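Local atomic coordinates of BAG family molecular chaperone regulator 1 (PDB entry 4HWC), a protein that probably acts as a co-chaperone regulating programmed cell death and stress responses, and binds the ATPase domain of HSP70/HSC70 chaperones through its BAG domain. Residues Gly20-Ala25 / Val42-Leu47; Ala25-Thr30 / Val79-Ala84. All blocks are in the same frame, centred on the assembly; numbering follows the deposited sequence.

How the contacts relate
The two contacts, with centres about 8 Å apart, join the three helices of the BAG domain, a three-helix bundle. Helix 5-31 takes part in both: residues 20-25 meet helix 38-55 in contact 1, and residues 25-30, starting at the shared Ala25, meet helix 62-88 in contact 2. The apolar parts form one continuous layer. Val44 CG2 lies 3.5 Å from Phe26 CE2, and Val44 CG1 is 3.6 Å from Leu82 CD1. Ile45 CG1 joins helix 38-55 to helix 62-88, 3.4 Å from Leu82 CD1. In animal BAG1 those two helices contact the HSC70 ATPase domain, so this layer probably underlies a comparable surface here.

Contact 1 (Gly20-Ala25 / Val42-Leu47); sequences GGRVSA and VTVIEL
Leu47 CD1 lies over one face of the Arg22 guanidinium, 3.6 Å from Arg22 NH2 and 4.2 Å from Arg22 CZ. Val44 CG2 approaches the same group obliquely, 4.0 Å from Arg22 NH1, and also packs against the aliphatic part of the chain, 3.8 Å from Arg22 CD. The contact is therefore van der Waals in kind: one methyl covers a face of the charged plane while the other packs mainly against the aliphatic chain, and no hydrogen bond joins the two segments. The Arg22 and Leu47 side chains meet at about a right angle. Arg22 leaves its helix with CG anti to the carbonyl carbon (chi1 -65°), then bends at chi2 (-146°) and chi3 (-148°), which carries the guanidinium across to Leu47. Of the 182 Å² buried between the segments, Arg22 and Val44 supply most. Cutting Arg22 back to an alanine here would probably uncover Val44 CG2 and Leu47 CD1 and open a gap along this border of the helix pair. The Arg22 NH2 group also comes close to that of Arg18, so two like charges share this side and would be expected to repel each other somewhat. This is antiparallel packing of the first two helices of the BAG-domain bundle, the nearest CA atoms, in Arg22 and Val44, being 7.7 Å apart. Leu47 reaches Leu19 on helix 5-31, while Val44 turns inward against Leu82 of helix 62-88.

Contact 2 (Ala25-Thr30 / Val79-Ala84); sequences AFEMVT and VETLDA
The two helical segments run in roughly the same direction, and their closest CA atoms, those of Phe26 and Leu82, are 8.5 Å apart, so side chains alone bridge the space. Phe26 and Leu82 make the apolar half of the contact. Leu82 CD2 meets the edge of the Phe26 ring, in its plane, 3.7 Å from Phe26 CD2. With the methyl placed there, this is edge packing rather than a CH-pi contact. Phe26 is placed by a chi1 of -74°, which sets CG beside its backbone N and directs the ring inward. The second pair, Glu27 and Thr81, lies nearer the surface. Glu27 runs extended beyond CG (chi2 180°), which brings its carboxylate up to the Thr81 methyl: OE2 is 3.6 Å and CD 3.9 Å from Thr81 CG2, the side chains crossing at about a right angle. It is the methyl of Thr81 that faces the acid. Its hydroxyl OG1 sits beside the backbone N and is hydrogen-bonded to Asn77 O one turn back on its own helix, consistent with the absence of a polar bond to Glu27. The buried surface is modest, 119 Å², since two side-chain pairs make the contact. In the three-helix bundle of the BAG domain this is the packing of the first helix on the third. Leu85 continues it along helix 62-88 by touching Phe26 and Glu27. Helix 38-55 completes the core around the inner pair, with Ile45 and Leu48 against Leu82, while Ile36, in the loop leading to that helix, touches Phe26 as well.

Contact 1 (Gly20-Ala25 / Val42-Leu47)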
# COMPACT_ATOMS: atom_id res chain seq x y z
N GLY A 20 1.43 5.13 0.54
CA GLY A 20 2.87 4.96 0.41
C GLY A 20 3.58 6.13 1.07
O GLY A 20 4.69 5.99 1.60
N GLY A 21 2.94 7.29 1.04
CA GLY A 21 3.51 8.46 1.68
C GLY A 21 3.55 8.24 3.18
O GLY A 21 4.51 8.64 3.86
N ARG A 22 2.52 7.59 3.70
CA ARG A 22 2.48 7.29 5.13
C ARG A 22 3.57 6.28 5.49
O ARG A 22 4.20 6.37 6.54
CB ARG A 22 1.13 6.69 5.52
CG ARG A 22 -0.07 7.59 5.37
CD ARG A 22 -1.05 7.24 6.48
NE ARG A 22 -2.45 7.43 6.09
CZ ARG A 22 -3.45 7.32 6.95
NH1 ARG A 22 -3.22 7.05 8.23
NH2 ARG A 22 -4.72 7.47 6.51
N VAL A 23 3.80 5.33 4.60
CA VAL A 23 4.85 4.34 4.83
C VAL A 23 6.18 5.09 4.92
O VAL A 23 6.96 4.87 5.84
CB VAL A 23 4.91 3.28 3.70
CG1 VAL A 23 6.14 2.39 3.90
CG2 VAL A 23 3.66 2.43 3.72
N SER A 24 6.41 5.99 3.97
CA SER A 24 7.63 6.78 3.94
C SER A 24 7.77 7.60 5.23
O SER A 24 8.87 7.74 5.76
CB SER A 24 7.63 7.71 2.72
OG SER A 24 8.80 8.51 2.69
N ALA A 25 6.67 8.15 5.72
CA ALA A 25 6.71 8.93 6.96
C ALA A 25 7.12 8.05 8.14
O ALA A 25 7.94 8.45 8.97
CB ALA A 25 5.35 9.55 7.23
N VAL A 42 -0.95 -0.68 12.27
CA VAL A 42 -2.06 -1.56 11.94
C VAL A 42 -3.10 -0.85 11.09
O VAL A 42 -3.68 -1.44 10.18
CB VAL A 42 -2.75 -2.09 13.22
CG1 VAL A 42 -3.96 -2.94 12.84
CG2 VAL A 42 -1.77 -2.91 14.03
N THR A 43 -3.34 0.43 11.37
CA THR A 43 -4.31 1.19 10.60
C THR A 43 -3.91 1.23 9.13
O THR A 43 -4.73 0.93 8.26
CB THR A 43 -4.42 2.65 11.12
OG1 THR A 43 -5.04 2.66 12.41
CG2 THR A 43 -5.25 3.49 10.16
N VAL A 44 -2.66 1.58 8.87
CA VAL A 44 -2.16 1.68 7.50
C VAL A 44 -2.08 0.31 6.80
O VAL A 44 -2.43 0.19 5.62
CB VAL A 44 -0.77 2.36 7.48
CG1 VAL A 44 -0.23 2.43 6.08
CG2 VAL A 44 -0.90 3.78 8.06
N ILE A 45 -1.63 -0.71 7.51
CA ILE A 45 -1.55 -2.04 6.91
C ILE A 45 -2.96 -2.42 6.51
O ILE A 45 -3.18 -2.92 5.42
CB ILE A 45 -1.01 -3.09 7.90
CG1 ILE A 45 0.48 -2.86 8.11
CG2 ILE A 45 -1.27 -4.51 7.36
CD1 ILE A 45 1.12 -3.86 9.05
N GLU A 46 -3.91 -2.17 7.39
CA GLU A 46 -5.27 -2.53 7.04
C GLU A 46 -5.89 -1.71 5.93
O GLU A 46 -6.69 -2.23 5.16
CB GLU A 46 -6.13 -2.63 8.32
CG GLU A 46 -6.10 -4.11 8.79
CD GLU A 46 -6.64 -4.45 10.16
OE1 GLU A 46 -6.14 -5.45 10.72
OE2 GLU A 46 -7.54 -3.77 10.67
N LEU A 47 -5.50 -0.45 5.78
CA LEU A 47 -6.02 0.35 4.67
C LEU A 47 -5.44 -0.21 3.37
O LEU A 47 -6.11 -0.20 2.34
CB LEU A 47 -5.65 1.84 4.79
CG LEU A 47 -6.39 2.65 5.85
CD1 LEU A 47 -5.87 4.08 5.85
CD2 LEU A 47 -7.88 2.61 5.57

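Contact 2 (Ala25-Thr30 / Val79-Ala84)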
# COMPACT_ATOMS: atom_id res chain seq x y z
N ALA A 25 6.67 8.15 5.72
CA ALA A 25 6.71 8.93 6.96
C ALA A 25 7.12 8.05 8.14
O ALA A 25 7.94 8.45 8.97
CB ALA A 25 5.35 9.55 7.23
N PHE A 26 6.56 6.85 8.20
CA PHE A 26 6.88 5.91 9.27
C PHE A 26 8.36 5.54 9.23
O PHE A 26 9.01 5.39 10.26
CB PHE A 26 6.04 4.63 9.14
CG PHE A 26 4.59 4.79 9.54
CD1 PHE A 26 4.18 5.86 10.33
CD2 PHE A 26 3.64 3.84 9.15
CE1 PHE A 26 2.85 5.99 10.72
CE2 PHE A 26 2.31 3.96 9.54
CZ PHE A 26 1.91 5.04 10.33
N GLU A 27 8.88 5.36 8.02
CA GLU A 27 10.28 5.02 7.88
C GLU A 27 11.19 6.14 8.40
O GLU A 27 12.17 5.88 9.09
CB GLU A 27 10.60 4.72 6.41
CG GLU A 27 10.03 3.38 5.94
CD GLU A 27 10.35 3.10 4.48
OE1 GLU A 27 9.83 3.82 3.61
OE2 GLU A 27 11.12 2.15 4.21
N MET A 28 10.86 7.38 8.06
CA MET A 28 11.65 8.54 8.50
C MET A 28 11.64 8.67 10.02
O MET A 28 12.67 8.91 10.64
CB MET A 28 11.12 9.82 7.86
CG MET A 28 11.94 11.07 8.20
SD MET A 28 13.69 10.91 7.77
CE MET A 28 13.62 11.09 5.99
N VAL A 29 10.46 8.54 10.61
CA VAL A 29 10.33 8.61 12.06
C VAL A 29 11.28 7.60 12.68
O VAL A 29 12.06 7.92 13.58
CB VAL A 29 8.88 8.29 12.51
CG1 VAL A 29 8.82 8.05 14.02
CG2 VAL A 29 7.95 9.44 12.13
N THR A 30 11.23 6.36 12.18
CA THR A 30 12.09 5.29 12.69
C THR A 30 13.57 5.61 12.50
O THR A 30 14.38 5.44 13.42
CB THR A 30 11.77 3.95 12.00
OG1 THR A 30 10.42 3.58 12.29
CG2 THR A 30 12.72 2.85 12.49
N VAL A 79 3.13 -3.43 2.38
CA VAL A 79 2.75 -4.22 3.54
C VAL A 79 4.00 -4.93 4.08
O VAL A 79 4.19 -5.04 5.29
CB VAL A 79 1.64 -5.25 3.20
CG1 VAL A 79 1.37 -6.16 4.41
CG2 VAL A 79 0.37 -4.52 2.83
N GLU A 80 4.85 -5.39 3.17
CA GLU A 80 6.09 -6.07 3.54
C GLU A 80 6.97 -5.11 4.34
O GLU A 80 7.56 -5.48 5.35
CB GLU A 80 6.82 -6.51 2.27
CG GLU A 80 8.15 -7.21 2.50
CD GLU A 80 8.78 -7.64 1.18
OE1 GLU A 80 9.67 -8.51 1.21
OE2 GLU A 80 8.40 -7.09 0.12
N THR A 81 7.05 -3.87 3.88
CA THR A 81 7.84 -2.85 4.56
C THR A 81 7.25 -2.55 5.94
O THR A 81 7.99 -2.44 6.92
CB THR A 81 7.87 -1.55 3.72
OG1 THR A 81 8.55 -1.81 2.48
CG2 THR A 81 8.57 -0.42 4.46
N LEU A 82 5.93 -2.44 6.01
CA LEU A 82 5.27 -2.16 7.28
C LEU A 82 5.39 -3.31 8.28
O LEU A 82 5.51 -3.07 9.49
CB LEU A 82 3.79 -1.84 7.06
CG LEU A 82 3.43 -0.51 6.38
CD1 LEU A 82 1.92 -0.44 6.19
CD2 LEU A 82 3.91 0.66 7.22
N ASP A 83 5.33 -4.54 7.79
CA ASP A 83 5.46 -5.69 8.68
C ASP A 83 6.86 -5.70 9.30
O ASP A 83 7.03 -6.05 10.47
CB ASP A 83 5.22 -7.00 7.94
CG ASP A 83 3.76 -7.24 7.64
OD1 ASP A 83 2.91 -6.77 8.42
OD2 ASP A 83 3.45 -7.92 6.64
N ALA A 84 7.85 -5.32 8.50
CA ALA A 84 9.23 -5.28 8.97
C ALA A 84 9.40 -4.20 10.03
O ALA A 84 10.16 -4.37 10.99
CB ALA A 84 10.18 -5.03 7.80